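Local coordinates for L-talarate/galactarate dehydratase (Salmonella typhimurium, PDB 2PP0), which catalyses the magnesium-dependent dehydration of L-talarate and galactarate to 5-keto-4-deoxy-D-glucarate and, in competition with this, the epimerisation of L-talarate to galactarate, at residues T51-P56 with N228-R233; G170-P175 with I207-A212; T211-A216 with F221-D226; L347-W352 with G366-S371. All coordinates share one frame; numbering follows the deposited sequence.

Contact 1: T51-P56 with N228-R233; sequences TGRQKP and NQQWDR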
# COMPACT_ATOMS: atom_id res chain seq x y z
N THR B 51 6.71 -5.76 -38.98
CA THR B 51 5.47 -5.29 -39.60
C THR B 51 5.67 -3.88 -40.14
O THR B 51 4.77 -3.30 -40.74
CB THR B 51 4.30 -5.26 -38.59
OG1 THR B 51 4.61 -4.35 -37.53
CG2 THR B 51 4.04 -6.65 -38.03
N GLY B 52 6.86 -3.33 -39.90
CA GLY B 52 7.19 -2.00 -40.39
C GLY B 52 6.85 -0.82 -39.50
O GLY B 52 7.03 0.33 -39.92
N ARG B 53 6.35 -1.07 -38.29
CA ARG B 53 5.99 0.00 -37.37
C ARG B 53 7.20 0.73 -36.81
O ARG B 53 7.16 1.94 -36.58
CB ARG B 53 5.17 -0.55 -36.19
CG ARG B 53 3.79 -1.06 -36.55
CD ARG B 53 2.86 0.07 -36.96
NE ARG B 53 1.46 -0.37 -37.00
CZ ARG B 53 0.42 0.42 -37.24
NH1 ARG B 53 0.61 1.72 -37.48
NH2 ARG B 53 -0.81 -0.08 -37.23
N GLN B 54 8.28 -0.01 -36.57
CA GLN B 54 9.49 0.57 -36.01
C GLN B 54 10.76 0.02 -36.65
O GLN B 54 10.73 -0.94 -37.42
CB GLN B 54 9.57 0.28 -34.50
CG GLN B 54 8.41 0.80 -33.66
CD GLN B 54 8.57 0.40 -32.19
OE1 GLN B 54 8.91 -0.74 -31.88
NE2 GLN B 54 8.34 1.35 -31.29
N LYS B 55 11.88 0.65 -36.29
CA LYS B 55 13.21 0.27 -36.75
C LYS B 55 13.83 -0.58 -35.65
O LYS B 55 13.45 -0.46 -34.48
CB LYS B 55 14.08 1.51 -36.97
CG LYS B 55 13.66 2.38 -38.14
CD LYS B 55 13.81 1.61 -39.44
CE LYS B 55 13.54 2.49 -40.65
NZ LYS B 55 13.65 1.71 -41.92
N PRO B 56 14.79 -1.45 -36.00
CA PRO B 56 15.42 -2.28 -34.97
C PRO B 56 15.98 -1.43 -33.84
O PRO B 56 16.40 -0.29 -34.04
CB PRO B 56 16.51 -3.01 -35.75
CG PRO B 56 15.89 -3.17 -37.11
CD PRO B 56 15.28 -1.80 -37.34
N ASN B 228 3.51 -8.57 -29.33
CA ASN B 228 3.78 -7.14 -29.31
C ASN B 228 2.77 -6.30 -30.11
O ASN B 228 3.15 -5.43 -30.90
CB ASN B 228 5.21 -6.88 -29.83
CG ASN B 228 6.27 -7.13 -28.76
OD1 ASN B 228 6.46 -6.32 -27.85
ND2 ASN B 228 6.95 -8.26 -28.86
N GLN B 229 1.48 -6.58 -29.88
CA GLN B 229 0.37 -5.86 -30.50
C GLN B 229 0.21 -6.00 -32.01
O GLN B 229 -0.62 -5.29 -32.60
CB GLN B 229 0.48 -4.36 -30.22
CG GLN B 229 0.90 -3.96 -28.80
CD GLN B 229 1.07 -2.46 -28.68
OE1 GLN B 229 0.11 -1.71 -28.83
NE2 GLN B 229 2.29 -2.02 -28.41
N GLN B 230 0.94 -6.90 -32.65
CA GLN B 230 0.87 -7.00 -34.10
C GLN B 230 -0.22 -7.79 -34.81
O GLN B 230 -0.19 -7.89 -36.04
CB GLN B 230 2.25 -7.41 -34.65
CG GLN B 230 3.36 -6.41 -34.30
CD GLN B 230 2.95 -4.96 -34.50
OE1 GLN B 230 2.83 -4.19 -33.53
NE2 GLN B 230 2.73 -4.56 -35.75
N TRP B 231 -1.17 -8.37 -34.08
CA TRP B 231 -2.25 -9.09 -34.76
C TRP B 231 -3.52 -8.25 -34.67
O TRP B 231 -3.65 -7.41 -33.78
CB TRP B 231 -2.56 -10.43 -34.10
CG TRP B 231 -1.51 -11.47 -34.22
CD1 TRP B 231 -0.72 -11.72 -35.31
CD2 TRP B 231 -1.17 -12.46 -33.25
NE1 TRP B 231 0.08 -12.81 -35.07
CE2 TRP B 231 -0.17 -13.28 -33.81
CE3 TRP B 231 -1.63 -12.73 -31.95
CZ2 TRP B 231 0.38 -14.37 -33.12
CZ3 TRP B 231 -1.07 -13.81 -31.26
CH2 TRP B 231 -0.08 -14.62 -31.85
N ASP B 232 -4.43 -8.47 -35.61
CA ASP B 232 -5.71 -7.78 -35.55
C ASP B 232 -6.60 -8.81 -34.85
O ASP B 232 -6.18 -9.96 -34.69
CB ASP B 232 -6.25 -7.41 -36.95
CG ASP B 232 -6.43 -8.62 -37.87
OD1 ASP B 232 -6.32 -9.77 -37.40
OD2 ASP B 232 -6.69 -8.40 -39.07
N ARG B 233 -7.79 -8.42 -34.43
CA ARG B 233 -8.66 -9.34 -33.72
C ARG B 233 -8.92 -10.67 -34.43
O ARG B 233 -9.00 -11.71 -33.78
CB ARG B 233 -9.99 -8.66 -33.41
CG ARG B 233 -9.86 -7.45 -32.50
CD ARG B 233 -11.23 -6.89 -32.18
NE ARG B 233 -11.17 -5.80 -31.21
CZ ARG B 233 -12.24 -5.12 -30.80
NH1 ARG B 233 -13.44 -5.43 -31.28
NH2 ARG B 233 -12.11 -4.14 -29.92
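T51 and Q230 are where the two segments come closest, with their CA atoms 7.4 Å apart, and both lie in irregular chain. T51-P56 starts just as helix 47-50 gives out: G52 swings to a positive phi of 89°, and two bonds run back into the last turn, which makes the helix end a Schellman motif. N228-R233 leaves the end of strand 223-226 and turns into helix 233-243. There D232 takes the N-cap position and its OD1 accepts a hydrogen bond from T235 N.

Among the side chains, Q230 does most of the reaching: a bend at chi2 (-44°) turns the amide end toward T51 and R53. The methyl of T51 meets the aliphatic part of Q230 at a slant, T51 CG2 3.8 Å from Q230 CG. On the other branch, chi1 of 61° places T51 OG1 between the backbone N and the carbonyl carbon, and this hydroxyl is hydrogen-bonded to A47 O in the helix turn behind it. R53 adds a lighter touch, its CG methylene lying against the amide end of Q230.

Q230 also rests on A47 and K48, both substrate-binding, while N228, another substrate-binding residue, hydrogen-bonds through OD1 to a glycerol probably taken up from the crystallisation liquor. This small surface contact thus sits at the rim of the active site, where the N-terminal capping domain of a mandelate racemase-type enolase superfamily enzyme meets a loop following a strand of the C-terminal barrel.

Contact 2: G170-P175 with I207-A212; sequences GFLHTP and IRRLTA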
# COMPACT_ATOMS: atom_id res chain seq x y z
N GLY B 170 14.74 -15.01 -27.59
CA GLY B 170 13.61 -15.42 -28.41
C GLY B 170 13.07 -14.37 -29.36
O GLY B 170 11.91 -14.42 -29.74
N PHE B 171 13.92 -13.42 -29.75
CA PHE B 171 13.52 -12.34 -30.66
C PHE B 171 13.43 -12.76 -32.13
O PHE B 171 14.04 -13.75 -32.54
CB PHE B 171 14.46 -11.15 -30.48
CG PHE B 171 14.10 -10.25 -29.32
CD1 PHE B 171 13.19 -9.21 -29.48
CD2 PHE B 171 14.67 -10.46 -28.06
CE1 PHE B 171 12.86 -8.37 -28.41
CE2 PHE B 171 14.34 -9.63 -26.98
CZ PHE B 171 13.44 -8.58 -27.16
N LEU B 172 12.68 -11.97 -32.91
CA LEU B 172 12.45 -12.25 -34.33
C LEU B 172 13.59 -12.03 -35.33
O LEU B 172 13.48 -12.44 -36.49
CB LEU B 172 11.22 -11.47 -34.81
CG LEU B 172 9.87 -12.08 -34.42
CD1 LEU B 172 8.75 -11.09 -34.67
CD2 LEU B 172 9.65 -13.37 -35.21
N HIS B 173 14.68 -11.40 -34.90
CA HIS B 173 15.81 -11.19 -35.80
C HIS B 173 16.77 -12.37 -35.66
O HIS B 173 17.79 -12.45 -36.34
CB HIS B 173 16.53 -9.89 -35.44
CG HIS B 173 17.06 -9.87 -34.04
ND1 HIS B 173 18.22 -10.52 -33.67
CD2 HIS B 173 16.57 -9.31 -32.90
CE1 HIS B 173 18.42 -10.36 -32.38
NE2 HIS B 173 17.44 -9.64 -31.89
N THR B 174 16.42 -13.29 -34.76
CA THR B 174 17.23 -14.47 -34.49
C THR B 174 16.75 -15.70 -35.26
O THR B 174 15.60 -16.13 -35.11
CB THR B 174 17.20 -14.79 -32.97
OG1 THR B 174 17.62 -13.63 -32.23
CG2 THR B 174 18.12 -15.96 -32.65
N PRO B 175 17.62 -16.28 -36.10
CA PRO B 175 17.24 -17.47 -36.88
C PRO B 175 16.82 -18.59 -35.94
O PRO B 175 17.28 -18.65 -34.79
CB PRO B 175 18.51 -17.80 -37.65
CG PRO B 175 19.17 -16.46 -37.82
CD PRO B 175 18.99 -15.85 -36.45
N ILE B 207 4.31 -20.25 -36.25
CA ILE B 207 3.85 -21.55 -35.78
C ILE B 207 5.01 -22.53 -35.90
O ILE B 207 5.23 -23.36 -35.03
CB ILE B 207 2.66 -22.07 -36.63
CG1 ILE B 207 1.41 -21.23 -36.34
CG2 ILE B 207 2.41 -23.55 -36.34
CD1 ILE B 207 0.99 -21.23 -34.88
N ARG B 208 5.76 -22.40 -37.00
CA ARG B 208 6.91 -23.26 -37.26
C ARG B 208 7.95 -23.13 -36.15
O ARG B 208 8.40 -24.12 -35.58
CB ARG B 208 7.54 -22.88 -38.60
CG ARG B 208 8.85 -23.59 -38.89
CD ARG B 208 9.37 -23.26 -40.28
NE ARG B 208 10.66 -23.89 -40.52
CZ ARG B 208 11.82 -23.42 -40.05
NH1 ARG B 208 11.85 -22.31 -39.33
NH2 ARG B 208 12.94 -24.07 -40.31
N ARG B 209 8.33 -21.89 -35.84
CA ARG B 209 9.30 -21.64 -34.79
C ARG B 209 8.78 -22.11 -33.44
O ARG B 209 9.50 -22.75 -32.67
CB ARG B 209 9.65 -20.15 -34.74
CG ARG B 209 10.43 -19.68 -35.96
CD ARG B 209 10.23 -18.20 -36.24
NE ARG B 209 10.85 -17.32 -35.24
CZ ARG B 209 12.16 -17.21 -35.05
NH1 ARG B 209 13.01 -17.92 -35.78
NH2 ARG B 209 12.62 -16.36 -34.14
N LEU B 210 7.51 -21.81 -33.15
CA LEU B 210 6.90 -22.20 -31.88
C LEU B 210 6.86 -23.71 -31.72
O LEU B 210 7.10 -24.24 -30.63
CB LEU B 210 5.49 -21.62 -31.76
CG LEU B 210 4.73 -21.83 -30.44
CD1 LEU B 210 5.54 -21.29 -29.27
CD2 LEU B 210 3.38 -21.14 -30.50
N THR B 211 6.56 -24.43 -32.80
CA THR B 211 6.50 -25.89 -32.73
C THR B 211 7.89 -26.47 -32.49
O THR B 211 8.04 -27.45 -31.75
CB THR B 211 5.93 -26.50 -34.04
OG1 THR B 211 6.78 -26.17 -35.14
CG2 THR B 211 4.53 -25.96 -34.31
N ALA B 212 8.89 -25.87 -33.11
CA ALA B 212 10.27 -26.33 -32.96
C ALA B 212 10.76 -26.10 -31.53
O ALA B 212 11.50 -26.92 -30.99
CB ALA B 212 11.18 -25.60 -33.94
O HOH W 1 10.95 -15.09 -32.43
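R209 holds T174 by charged hydrogen bonds: both terminal nitrogens of its guanidinium converge end-on upon one carbonyl oxygen. R209 NH2 lies 3.1 Å from T174 O, and R209 NH1 is 3.2 Å from the same T174 O. Neither bond is straight, with angles at hydrogen of 142° and 139°, as expected when two N-H groups share an acceptor. The oxygen is tilted slightly from the guanidinium plane, and NH2 approaches it almost in line with its C=O bond.

A water-mediated bond adds to this grip. The water accepts from R209 NH2 at 2.7 Å and donates to G170 O at 2.9 Å, lying in the guanidinium plane at its edge. R209 NH2 therefore serves both T174 and, through the water, the start of the loop.

Within the loop, F171 to T174 form a type I beta turn, with T174 N bonded to F171 O at 3.3 Å, so the accepting carbonyl belongs to the last residue of the turn. P175 follows as the N-cap of helix 176-188.

Van der Waals contact is slight: L172 CD2 comes within 4.1 Å of R209 NE, oblique to the guanidinium. R209 also lies against V179 and L196, while F171, on the other side of the loop, packs on the catalytic K197.

The chemistry is that of a buried arginine whose partners across the contact are neutral: one carbonyl directly, another through water. Its charge would polarise T174 O, and having two nitrogens on that oxygen probably limits rotation of the guanidinium; the pair of bonds ties helix 203-217 to the loop after strand 161-166.

Contact 3: T211-A216 with F221-D226; sequences TAVREA and FPLMVD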
# COMPACT_ATOMS: atom_id res chain seq x y z
N THR B 211 6.56 -24.43 -32.80
CA THR B 211 6.50 -25.89 -32.73
C THR B 211 7.89 -26.47 -32.49
O THR B 211 8.04 -27.45 -31.75
CB THR B 211 5.93 -26.50 -34.04
OG1 THR B 211 6.78 -26.17 -35.14
CG2 THR B 211 4.53 -25.96 -34.31
N ALA B 212 8.89 -25.87 -33.11
CA ALA B 212 10.27 -26.33 -32.96
C ALA B 212 10.76 -26.10 -31.53
O ALA B 212 11.50 -26.92 -30.99
CB ALA B 212 11.18 -25.60 -33.94
N VAL B 213 10.34 -24.99 -30.92
CA VAL B 213 10.75 -24.67 -29.56
C VAL B 213 10.07 -25.56 -28.52
O VAL B 213 10.71 -26.02 -27.58
CB VAL B 213 10.45 -23.19 -29.21
CG1 VAL B 213 10.80 -22.92 -27.75
CG2 VAL B 213 11.25 -22.28 -30.12
N ARG B 214 8.77 -25.81 -28.69
CA ARG B 214 8.06 -26.68 -27.76
C ARG B 214 8.64 -28.09 -27.86
O ARG B 214 8.80 -28.78 -26.86
CB ARG B 214 6.56 -26.72 -28.07
CG ARG B 214 5.81 -27.86 -27.37
CD ARG B 214 6.04 -27.85 -25.86
NE ARG B 214 5.24 -26.84 -25.17
CZ ARG B 214 5.51 -26.37 -23.96
NH1 ARG B 214 6.58 -26.80 -23.30
NH2 ARG B 214 4.72 -25.46 -23.41
N GLU B 215 8.94 -28.50 -29.09
CA GLU B 215 9.50 -29.82 -29.34
C GLU B 215 10.81 -29.99 -28.58
O GLU B 215 11.03 -31.01 -27.93
CB GLU B 215 9.73 -29.99 -30.85
CG GLU B 215 10.03 -31.41 -31.29
CD GLU B 215 11.31 -31.95 -30.71
OE1 GLU B 215 12.37 -31.30 -30.90
OE2 GLU B 215 11.27 -33.01 -30.05
N ALA B 216 11.68 -28.98 -28.66
CA ALA B 216 12.97 -29.03 -27.99
C ALA B 216 12.86 -28.95 -26.47
O ALA B 216 13.64 -29.59 -25.75
CB ALA B 216 13.86 -27.91 -28.50
N PHE B 221 8.09 -27.90 -19.75
CA PHE B 221 8.76 -26.63 -19.54
C PHE B 221 7.89 -25.42 -19.88
O PHE B 221 7.27 -25.36 -20.94
CB PHE B 221 10.05 -26.55 -20.36
CG PHE B 221 11.08 -25.63 -19.77
CD1 PHE B 221 11.85 -26.05 -18.69
CD2 PHE B 221 11.25 -24.35 -20.26
CE1 PHE B 221 12.79 -25.19 -18.11
CE2 PHE B 221 12.18 -23.48 -19.69
CZ PHE B 221 12.95 -23.90 -18.61
N PRO B 222 7.84 -24.43 -18.97
CA PRO B 222 7.04 -23.23 -19.21
C PRO B 222 7.41 -22.50 -20.50
O PRO B 222 8.56 -22.08 -20.68
CB PRO B 222 7.31 -22.39 -17.96
CG PRO B 222 7.50 -23.43 -16.90
CD PRO B 222 8.41 -24.42 -17.61
N LEU B 223 6.44 -22.35 -21.39
CA LEU B 223 6.64 -21.67 -22.66
C LEU B 223 5.56 -20.60 -22.84
O LEU B 223 4.39 -20.84 -22.54
CB LEU B 223 6.60 -22.66 -23.82
CG LEU B 223 6.74 -22.09 -25.24
CD1 LEU B 223 8.03 -21.30 -25.38
CD2 LEU B 223 6.72 -23.24 -26.22
N MET B 224 5.95 -19.44 -23.33
CA MET B 224 5.01 -18.35 -23.54
C MET B 224 5.35 -17.60 -24.83
O MET B 224 6.46 -17.74 -25.34
CB MET B 224 5.02 -17.40 -22.33
CG MET B 224 6.40 -17.13 -21.71
SD MET B 224 6.83 -18.15 -20.25
CE MET B 224 7.77 -19.28 -20.90
N VAL B 225 4.40 -16.84 -25.36
CA VAL B 225 4.65 -16.08 -26.58
C VAL B 225 4.23 -14.63 -26.41
O VAL B 225 3.43 -14.30 -25.53
CB VAL B 225 3.94 -16.68 -27.82
CG1 VAL B 225 4.40 -18.12 -28.02
CG2 VAL B 225 2.43 -16.62 -27.65
N ASP B 226 4.77 -13.77 -27.27
CA ASP B 226 4.50 -12.33 -27.24
C ASP B 226 4.37 -11.78 -28.67
O ASP B 226 5.32 -11.85 -29.45
CB ASP B 226 5.66 -11.65 -26.50
CG ASP B 226 5.49 -10.15 -26.37
OD1 ASP B 226 4.46 -9.62 -26.84
OD2 ASP B 226 6.39 -9.51 -25.80
O HOH W 2 4.34 -23.96 -20.94
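The guanidinium of R214 lies with L223 over one face and F221 O at its edge. L223 CB approaches to 3.4 Å from R214 NH2, and L223 CD2 lies above the plane, offset toward the rim. At the edge, R214 NH1 donates to F221 O at 2.8 Å along a nearly straight path (165°), using a lone pair in the carbonyl plane. A water sits in the guanidinium plane too, accepting from R214 NH2 at 2.9 Å and from L223 N at 2.7 Å. The F221 ring has P222 CD over one face.

These groups belong to the beta-alpha-beta unit of strand 194-197, helix 203-217 and strand 223-226, a repeating element of the enolase-superfamily barrel, and D226 at the far end of the strand binds the magnesium ion. R214 reaches the loop between helix and strand because its chain bends at chi2 (54°) and again at chi3 (78°), folding the guanidinium back along L223. NH1 is bonded to G218 O as well, and NH2 to F246 O. Beside this polar end the helix packs directly on the strand: V213 CG1 meets L223 CD1 at 4.0 Å, and R214 CB lies 3.9 Å from L223 CD2.

Contact 4: L347-W352 with G366-S371; sequences LEHFEW and GRMWIS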
# COMPACT_ATOMS: atom_id res chain seq x y z
N LEU B 347 8.98 -13.43 -13.43
CA LEU B 347 9.95 -12.36 -13.63
C LEU B 347 10.57 -12.54 -15.02
O LEU B 347 10.90 -13.66 -15.42
CB LEU B 347 11.06 -12.41 -12.56
CG LEU B 347 12.01 -11.21 -12.48
CD1 LEU B 347 11.25 -10.00 -11.97
CD2 LEU B 347 13.18 -11.52 -11.54
N GLU B 348 10.73 -11.44 -15.74
CA GLU B 348 11.28 -11.47 -17.09
C GLU B 348 12.77 -11.16 -17.10
O GLU B 348 13.22 -10.18 -16.50
CB GLU B 348 10.51 -10.47 -17.97
CG GLU B 348 11.10 -10.24 -19.35
CD GLU B 348 10.20 -9.39 -20.22
OE1 GLU B 348 9.65 -8.38 -19.71
OE2 GLU B 348 10.04 -9.73 -21.41
N HIS B 349 13.53 -11.99 -17.79
CA HIS B 349 14.97 -11.79 -17.84
C HIS B 349 15.56 -11.26 -19.15
O HIS B 349 15.21 -11.71 -20.24
CB HIS B 349 15.69 -13.10 -17.47
CG HIS B 349 17.16 -13.07 -17.73
ND1 HIS B 349 17.69 -13.15 -19.00
CD2 HIS B 349 18.22 -12.97 -16.89
CE1 HIS B 349 19.01 -13.09 -18.93
NE2 HIS B 349 19.36 -12.98 -17.66
N PHE B 350 16.47 -10.30 -18.98
CA PHE B 350 17.24 -9.67 -20.04
C PHE B 350 18.60 -9.48 -19.37
O PHE B 350 18.67 -9.26 -18.16
CB PHE B 350 16.72 -8.27 -20.40
CG PHE B 350 15.48 -8.26 -21.25
CD1 PHE B 350 14.22 -8.44 -20.68
CD2 PHE B 350 15.56 -8.01 -22.62
CE1 PHE B 350 13.07 -8.36 -21.46
CE2 PHE B 350 14.41 -7.93 -23.40
CZ PHE B 350 13.16 -8.10 -22.82
N GLU B 351 19.69 -9.57 -20.13
CA GLU B 351 21.02 -9.38 -19.55
C GLU B 351 21.48 -7.95 -19.84
O GLU B 351 22.49 -7.49 -19.31
CB GLU B 351 22.01 -10.37 -20.17
CG GLU B 351 22.23 -10.18 -21.67
CD GLU B 351 21.29 -11.02 -22.52
OE1 GLU B 351 20.08 -11.07 -22.22
OE2 GLU B 351 21.77 -11.63 -23.50
N TRP B 352 20.71 -7.26 -20.67
CA TRP B 352 21.01 -5.90 -21.09
C TRP B 352 21.52 -4.95 -20.03
O TRP B 352 22.50 -4.23 -20.26
CB TRP B 352 19.77 -5.28 -21.74
CG TRP B 352 19.28 -6.01 -22.96
CD1 TRP B 352 19.82 -7.14 -23.52
CD2 TRP B 352 18.15 -5.66 -23.76
NE1 TRP B 352 19.09 -7.51 -24.63
CE2 TRP B 352 18.06 -6.62 -24.80
CE3 TRP B 352 17.20 -4.63 -23.71
CZ2 TRP B 352 17.06 -6.58 -25.77
CZ3 TRP B 352 16.21 -4.59 -24.68
CH2 TRP B 352 16.15 -5.56 -25.69
N GLY B 366 15.43 -22.36 -12.02
CA GLY B 366 14.29 -21.67 -12.60
C GLY B 366 13.77 -20.45 -11.85
O GLY B 366 12.70 -19.94 -12.19
N ARG B 367 14.51 -19.98 -10.85
CA ARG B 367 14.07 -18.82 -10.08
C ARG B 367 15.18 -17.80 -9.82
O ARG B 367 16.36 -18.15 -9.77
CB ARG B 367 13.49 -19.29 -8.73
CG ARG B 367 12.41 -20.36 -8.84
CD ARG B 367 11.93 -20.80 -7.45
NE ARG B 367 11.08 -19.81 -6.80
CZ ARG B 367 9.76 -19.73 -6.98
NH1 ARG B 367 9.14 -20.58 -7.78
NH2 ARG B 367 9.06 -18.79 -6.35
N MET B 368 14.80 -16.54 -9.67
CA MET B 368 15.77 -15.49 -9.40
C MET B 368 15.65 -15.22 -7.90
O MET B 368 14.55 -15.00 -7.38
CB MET B 368 15.47 -14.23 -10.22
CG MET B 368 16.68 -13.32 -10.48
SD MET B 368 18.05 -14.12 -11.43
CE MET B 368 17.64 -13.61 -13.11
N TRP B 369 16.78 -15.26 -7.19
CA TRP B 369 16.78 -15.06 -5.75
C TRP B 369 17.06 -13.65 -5.27
O TRP B 369 17.89 -12.95 -5.84
CB TRP B 369 17.77 -16.02 -5.10
CG TRP B 369 17.32 -17.43 -5.16
CD1 TRP B 369 17.29 -18.24 -6.26
CD2 TRP B 369 16.74 -18.19 -4.10
NE1 TRP B 369 16.72 -19.45 -5.95
CE2 TRP B 369 16.37 -19.44 -4.62
CE3 TRP B 369 16.48 -17.92 -2.74
CZ2 TRP B 369 15.76 -20.43 -3.85
CZ3 TRP B 369 15.88 -18.91 -1.97
CH2 TRP B 369 15.53 -20.15 -2.53
N ILE B 370 16.35 -13.26 -4.22
CA ILE B 370 16.53 -11.94 -3.63
C ILE B 370 17.74 -12.04 -2.71
O ILE B 370 17.78 -12.89 -1.81
CB ILE B 370 15.31 -11.53 -2.78
CG1 ILE B 370 14.05 -11.51 -3.65
CG2 ILE B 370 15.54 -10.17 -2.16
CD1 ILE B 370 12.78 -11.21 -2.87
N SER B 371 18.74 -11.19 -2.93
CA SER B 371 19.94 -11.22 -2.11
C SER B 371 19.70 -10.47 -0.80
O SER B 371 18.64 -9.86 -0.61
CB SER B 371 21.12 -10.59 -2.85
OG SER B 371 21.03 -9.18 -2.88
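In M368, chi1 (-155°) puts CG anti to the backbone N, with CB and CG against L347, and bends at chi2 (61°) and chi3 (94°) bring the terminal methyl CE to H349. Both strands belong to a mixed sheet in the C-terminal domain, whose core is the modified TIM barrel of the enolase superfamily. Strand 346-349 runs parallel to strand 161-166, and strand 367-369 lies antiparallel on the other side of that same strand, so the side chains here meet across an intervening strand and no backbone hydrogen bond joins the two segments.

L347 offers one methyl: its CD2 packs on M368 CB at 3.8 Å and lies 4.1 Å from M368 CG, the two side chains crossing at about a right angle. H349 points the same way as L347, while E348 between them turns to the active site, where it binds substrate and forms a salt bridge with K195. The imidazole of H349 is held elsewhere, through a hydrogen bond between ND1 and N166 ND2 and a stack with Y12 of the second subunit, so this buried packing reaches the subunit interface. Toward M368 the ring turns its edge at CD2: M368 CE lies near the imidazole plane, 3.9 Å from H349 CD2.

From the N terminus, contact 1 opens first, at the end of helix 47-50, and closes only after strand 223-226, tying the capping domain to the barrel. Contacts 2 and 3 both fall within that long span. Contact 2 joins the loop after strand 161-166 to helix 203-217, and contact 3 starts on the same helix, sharing T211 and A212, before closing a short loop onto strand 223-226. L210 links this pair, its CD1 lying 3.6 Å from V225 CG1. Contact 4 comes later, in series with the rest, and joins two strands flanking 161-166. It nevertheless touches contact 2 in space, where F171 CZ packs 3.9 Å from F350 CE2.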